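Local coordinates for homospermidine synthase (Legionella pneumophila subsp. pneumophila str. Philadelphia 1, PDB 2PH5), which probably makes the polyamine homospermidine, and binds NAD in a Rossmann-type nucleotide-binding domain, at residues Ile167-Ala175 with Trp191-Ile200. Residues are numbered along the deposited sequence; the frame is centred on the assembly and turned at random.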
ATOM      1  N   ILE A 167       9.423 -27.632   4.344  1.00 28.45           N
ATOM      2  CA  ILE A 167       9.781 -27.656   5.753  1.00 29.38           C
ATOM      3  C   ILE A 167      10.617 -28.894   6.077  1.00 28.88           C
ATOM      4  O   ILE A 167      11.641 -28.796   6.751  1.00 27.85           O
ATOM      5  CB  ILE A 167       8.520 -27.592   6.645  1.00 28.73           C
ATOM      6  CG1 ILE A 167       8.016 -26.144   6.690  1.00 27.84           C
ATOM      7  CG2 ILE A 167       8.834 -28.109   8.053  1.00 27.43           C
ATOM      8  CD1 ILE A 167       6.695 -25.951   7.416  1.00 28.22           C
ATOM      9  N   LYS A 168      10.200 -30.051   5.576  1.00 30.20           N
ATOM     10  CA  LYS A 168      10.942 -31.284   5.824  1.00 31.22           C
ATOM     11  C   LYS A 168      12.336 -31.196   5.212  1.00 32.11           C
ATOM     12  O   LYS A 168      13.315 -31.628   5.816  1.00 32.48           O
ATOM     13  CB  LYS A 168      10.214 -32.486   5.219  1.00 30.97           C
ATOM     14  CG  LYS A 168       8.923 -32.871   5.903  1.00 28.05           C
ATOM     15  CD  LYS A 168       8.284 -34.021   5.160  1.00 29.00           C
ATOM     16  CE  LYS A 168       7.065 -34.577   5.880  1.00 28.93           C
ATOM     17  NZ  LYS A 168       6.598 -35.818   5.196  1.00 30.18           N
ATOM     18  N   GLU A 169      12.427 -30.649   4.006  1.00 33.87           N
ATOM     19  CA  GLU A 169      13.718 -30.532   3.341  1.00 35.21           C
ATOM     20  C   GLU A 169      14.651 -29.659   4.170  1.00 35.12           C
ATOM     21  O   GLU A 169      15.805 -30.019   4.407  1.00 36.52           O
ATOM     22  CB  GLU A 169      13.550 -29.945   1.934  1.00 35.36           C
ATOM     23  CG  GLU A 169      14.840 -29.886   1.114  1.00 37.68           C
ATOM     24  CD  GLU A 169      15.287 -31.238   0.575  1.00 39.84           C
ATOM     25  OE1 GLU A 169      15.165 -32.245   1.302  1.00 42.41           O
ATOM     26  OE2 GLU A 169      15.778 -31.292  -0.575  1.00 39.92           O
ATOM     27  N   ALA A 170      14.137 -28.522   4.628  1.00 34.64           N
ATOM     28  CA  ALA A 170      14.929 -27.595   5.431  1.00 34.80           C
ATOM     29  C   ALA A 170      15.343 -28.237   6.750  1.00 34.50           C
ATOM     30  O   ALA A 170      16.478 -28.078   7.204  1.00 35.05           O
ATOM     31  CB  ALA A 170      14.134 -26.315   5.692  1.00 33.63           C
ATOM     32  N   LEU A 171      14.412 -28.956   7.365  1.00 33.48           N
ATOM     33  CA  LEU A 171      14.681 -29.628   8.626  1.00 32.33           C
ATOM     34  C   LEU A 171      15.891 -30.548   8.477  1.00 32.38           C
ATOM     35  O   LEU A 171      16.755 -30.597   9.352  1.00 33.96           O
ATOM     36  CB  LEU A 171      13.444 -30.418   9.067  1.00 31.58           C
ATOM     37  CG  LEU A 171      12.838 -30.076  10.438  1.00 30.01           C
ATOM     38  CD1 LEU A 171      12.921 -28.601  10.692  1.00 28.29           C
ATOM     39  CD2 LEU A 171      11.398 -30.560  10.506  1.00 27.42           C
ATOM     40  N   LEU A 172      15.972 -31.264   7.361  1.00 31.20           N
ATOM     41  CA  LEU A 172      17.102 -32.159   7.149  1.00 30.47           C
ATOM     42  C   LEU A 172      18.378 -31.383   6.825  1.00 32.17           C
ATOM     43  O   LEU A 172      19.445 -31.711   7.344  1.00 32.16           O
ATOM     44  CB  LEU A 172      16.798 -33.163   6.029  1.00 27.70           C
ATOM     45  CG  LEU A 172      15.610 -34.110   6.216  1.00 27.19           C
ATOM     46  CD1 LEU A 172      15.462 -34.970   4.977  1.00 23.56           C
ATOM     47  CD2 LEU A 172      15.794 -34.977   7.458  1.00 26.35           C
ATOM     48  N   ASN A 173      18.278 -30.360   5.975  1.00 32.48           N
ATOM     49  CA  ASN A 173      19.463 -29.577   5.630  1.00 32.95           C
ATOM     50  C   ASN A 173      20.091 -28.948   6.867  1.00 34.07           C
ATOM     51  O   ASN A 173      21.304 -28.999   7.047  1.00 34.03           O
ATOM     52  CB  ASN A 173      19.139 -28.479   4.614  1.00 30.83           C
ATOM     53  CG  ASN A 173      18.829 -29.029   3.246  1.00 31.82           C
ATOM     54  OD1 ASN A 173      19.019 -30.214   2.985  1.00 32.83           O
ATOM     55  ND2 ASN A 173      18.364 -28.166   2.354  1.00 31.27           N
ATOM     56  N   ILE A 174      19.270 -28.358   7.725  1.00 35.01           N
ATOM     57  CA  ILE A 174      19.794 -27.734   8.932  1.00 37.61           C
ATOM     58  C   ILE A 174      20.494 -28.777   9.797  1.00 39.06           C
ATOM     59  O   ILE A 174      21.444 -28.465  10.511  1.00 39.81           O
ATOM     60  CB  ILE A 174      18.678 -27.077   9.761  1.00 37.86           C
ATOM     61  CG1 ILE A 174      18.003 -25.971   8.941  1.00 36.18           C
ATOM     62  CG2 ILE A 174      19.262 -26.511  11.052  1.00 38.41           C
ATOM     63  CD1 ILE A 174      16.786 -25.369   9.612  1.00 33.45           C
ATOM     64  N   ALA A 175      20.014 -30.015   9.731  1.00 41.76           N
ATOM     65  CA  ALA A 175      20.596 -31.111  10.498  1.00 43.01           C
ATOM     66  C   ALA A 175      21.996 -31.452   9.978  1.00 44.40           C
ATOM     67  O   ALA A 175      22.920 -31.638  10.766  1.00 44.83           O
ATOM     68  CB  ALA A 175      19.686 -32.343  10.432  1.00 42.55           C
ATOM     69  N   TRP A 191       9.379 -36.231  13.079  1.00 34.30           N
ATOM     70  CA  TRP A 191       9.599 -34.946  12.426  1.00 29.81           C
ATOM     71  C   TRP A 191       9.532 -33.841  13.466  1.00 29.23           C
ATOM     72  O   TRP A 191      10.339 -32.912  13.457  1.00 28.68           O
ATOM     73  CB  TRP A 191       8.548 -34.699  11.340  1.00 27.41           C
ATOM     74  CG  TRP A 191       8.867 -35.350  10.034  1.00 23.87           C
ATOM     75  CD1 TRP A 191       8.166 -36.347   9.421  1.00 23.90           C
ATOM     76  CD2 TRP A 191       9.976 -35.052   9.174  1.00 21.79           C
ATOM     77  NE1 TRP A 191       8.770 -36.687   8.233  1.00 25.01           N
ATOM     78  CE2 TRP A 191       9.881 -35.909   8.060  1.00 21.55           C
ATOM     79  CE3 TRP A 191      11.039 -34.146   9.240  1.00 21.43           C
ATOM     80  CZ2 TRP A 191      10.813 -35.885   7.018  1.00 23.01           C
ATOM     81  CZ3 TRP A 191      11.968 -34.123   8.205  1.00 21.93           C
ATOM     82  CH2 TRP A 191      11.847 -34.989   7.108  1.00 21.32           C
ATOM     83  N   ALA A 192       8.560 -33.953  14.364  1.00 27.88           N
ATOM     84  CA  ALA A 192       8.390 -32.972  15.425  1.00 27.20           C
ATOM     85  C   ALA A 192       9.635 -32.988  16.301  1.00 28.12           C
ATOM     86  O   ALA A 192      10.169 -31.941  16.658  1.00 26.94           O
ATOM     87  CB  ALA A 192       7.160 -33.310  16.253  1.00 24.82           C
ATOM     88  N   ASN A 193      10.098 -34.191  16.630  1.00 29.87           N
ATOM     89  CA  ASN A 193      11.274 -34.368  17.470  1.00 30.41           C
ATOM     90  C   ASN A 193      12.515 -33.724  16.857  1.00 30.65           C
ATOM     91  O   ASN A 193      13.299 -33.091  17.564  1.00 30.69           O
ATOM     92  CB  ASN A 193      11.496 -35.857  17.724  1.00 31.60           C
ATOM     93  CG  ASN A 193      12.872 -36.154  18.259  1.00 33.61           C
ATOM     94  OD1 ASN A 193      13.809 -36.389  17.489  1.00 33.96           O
ATOM     95  ND2 ASN A 193      13.014 -36.132  19.585  1.00 32.27           N
ATOM     96  N   LEU A 194      12.692 -33.894  15.548  1.00 31.23           N
ATOM     97  CA  LEU A 194      13.819 -33.301  14.839  1.00 29.86           C
ATOM     98  C   LEU A 194      13.708 -31.785  14.898  1.00 32.32           C
ATOM     99  O   LEU A 194      14.711 -31.088  15.017  1.00 34.02           O
ATOM    100  CB  LEU A 194      13.841 -33.743  13.373  1.00 27.72           C
ATOM    101  CG  LEU A 194      14.820 -32.962  12.482  1.00 24.40           C
ATOM    102  CD1 LEU A 194      16.233 -33.179  12.968  1.00 22.63           C
ATOM    103  CD2 LEU A 194      14.681 -33.397  11.040  1.00 23.45           C
ATOM    104  N   ALA A 195      12.485 -31.268  14.819  1.00 34.36           N
ATOM    105  CA  ALA A 195      12.295 -29.821  14.867  1.00 35.21           C
ATOM    106  C   ALA A 195      12.715 -29.276  16.223  1.00 35.66           C
ATOM    107  O   ALA A 195      13.389 -28.251  16.310  1.00 35.56           O
ATOM    108  CB  ALA A 195      10.838 -29.465  14.582  1.00 32.36           C
HETATM  109  N   MSE A 196      12.314 -29.969  17.280  1.00 36.67           N
HETATM  110  CA  MSE A 196      12.649 -29.540  18.625  1.00 38.83           C
HETATM  111  C   MSE A 196      14.143 -29.679  18.916  1.00 37.38           C
HETATM  112  O   MSE A 196      14.760 -28.769  19.466  1.00 36.00           O
HETATM  113  CB  MSE A 196      11.857 -30.346  19.640  1.00 44.27           C
HETATM  114  CG  MSE A 196      12.188 -29.990  21.073  1.00 54.26           C
HETATM  115 SE   MSE A 196      11.564 -31.351  22.290  1.00 68.52          SE
HETATM  116  CE  MSE A 196      13.118 -32.507  22.165  1.00 62.97           C
ATOM    117  N   THR A 197      14.724 -30.815  18.545  1.00 35.78           N
ATOM    118  CA  THR A 197      16.142 -31.043  18.782  1.00 35.54           C
ATOM    119  C   THR A 197      16.990 -30.002  18.054  1.00 34.74           C
ATOM    120  O   THR A 197      18.122 -29.728  18.455  1.00 34.80           O
ATOM    121  CB  THR A 197      16.556 -32.499  18.376  1.00 35.94           C
ATOM    122  OG1 THR A 197      17.973 -32.659  18.504  1.00 36.77           O
ATOM    123  CG2 THR A 197      16.146 -32.809  16.962  1.00 37.18           C
ATOM    124  N   LEU A 198      16.434 -29.405  17.001  1.00 32.41           N
ATOM    125  CA  LEU A 198      17.136 -28.366  16.242  1.00 30.60           C
ATOM    126  C   LEU A 198      16.893 -26.943  16.759  1.00 29.32           C
ATOM    127  O   LEU A 198      17.469 -25.989  16.239  1.00 29.36           O
ATOM    128  CB  LEU A 198      16.762 -28.442  14.759  1.00 31.04           C
ATOM    129  CG  LEU A 198      17.636 -29.351  13.892  1.00 31.90           C
ATOM    130  CD1 LEU A 198      18.040 -30.600  14.662  1.00 34.44           C
ATOM    131  CD2 LEU A 198      16.879 -29.707  12.634  1.00 29.27           C
ATOM    132  N   GLY A 199      16.035 -26.795  17.766  1.00 28.27           N
ATOM    133  CA  GLY A 199      15.781 -25.476  18.335  1.00 27.98           C
ATOM    134  C   GLY A 199      14.839 -24.549  17.586  1.00 27.80           C
ATOM    135  O   GLY A 199      14.815 -23.339  17.823  1.00 26.21           O
ATOM    136  N   ILE A 200      14.060 -25.124  16.680  1.00 27.21           N
ATOM    137  CA  ILE A 200      13.107 -24.365  15.901  1.00 26.02           C
ATOM    138  C   ILE A 200      12.028 -23.822  16.811  1.00 26.29           C
ATOM    139  O   ILE A 200      11.270 -24.584  17.412  1.00 26.20           O
ATOM    140  CB  ILE A 200      12.441 -25.239  14.847  1.00 25.74           C
ATOM    141  CG1 ILE A 200      13.512 -25.971  14.033  1.00 27.82           C
ATOM    142  CG2 ILE A 200      11.579 -24.381  13.936  1.00 25.98           C
ATOM    143  CD1 ILE A 200      14.470 -25.048  13.314  1.00 28.06           C
TER
HETATM  144  O   HOH W   1       7.055 -38.420   6.438  1.00 42.10           O
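A packed pair of helices in the region matching the saccharopine dehydrogenase C-terminal domain joins Lys-168, Leu-171 and Leu-172 of helix 158-176 to Trp-191, Leu-194 and Leu-198 on and just after helix 188-197. The two short axes approach to 10.3 Å with their directions 47° apart. No direct hydrogen bond links the segments. Toward the start of segments 167-175 and 191-200 a CH-pi contact forms: Lys-168 CG stands 3.7 Å from the centroid of the Trp-191 six-membered ring and 9° off its normal, hence over the face. Beyond CG the lysine chain is extended, which carries CD and CE across the indole toward NE1 and sets NZ beside a water. That water accepts from both Lys-168 NZ, at 2.9 Å, and Trp-191 NE1, at 3.0 Å, lying in the ring plane at its edge. NZ also bonds to Glu-419 O, a second anchor for the ammonium group, while Phe-302 meets the Trp-191 ring with planes at about 35°.

In the fold, helix 158-176 rests on strand 352-364, where Ala-170, Leu-171 and Ile-174 touch Leu-363, and also packs on helix 188-197. Between the helices Leu-171 is central. Its CB lies 3.8 Å from Leu-194 CD2, the two leucines running side by side, each pointing back past the other, and its CD2 approaches Trp-191 CE3 obliquely, also at 3.8 Å. Leu-198 CD2 lies against the backbone Leu-171 O, at 3.4 Å. Leu-172 CD2 comes to 4.0 Å from Trp-191 CH2. Gly-199, with positive phi, closes the second helix in a Schellman motif, its N bonded to Met-196 O and Ile-200 N to Ala-195 O; the chain then turns so that Ile-200 CD1 meets Ile-174 CD1.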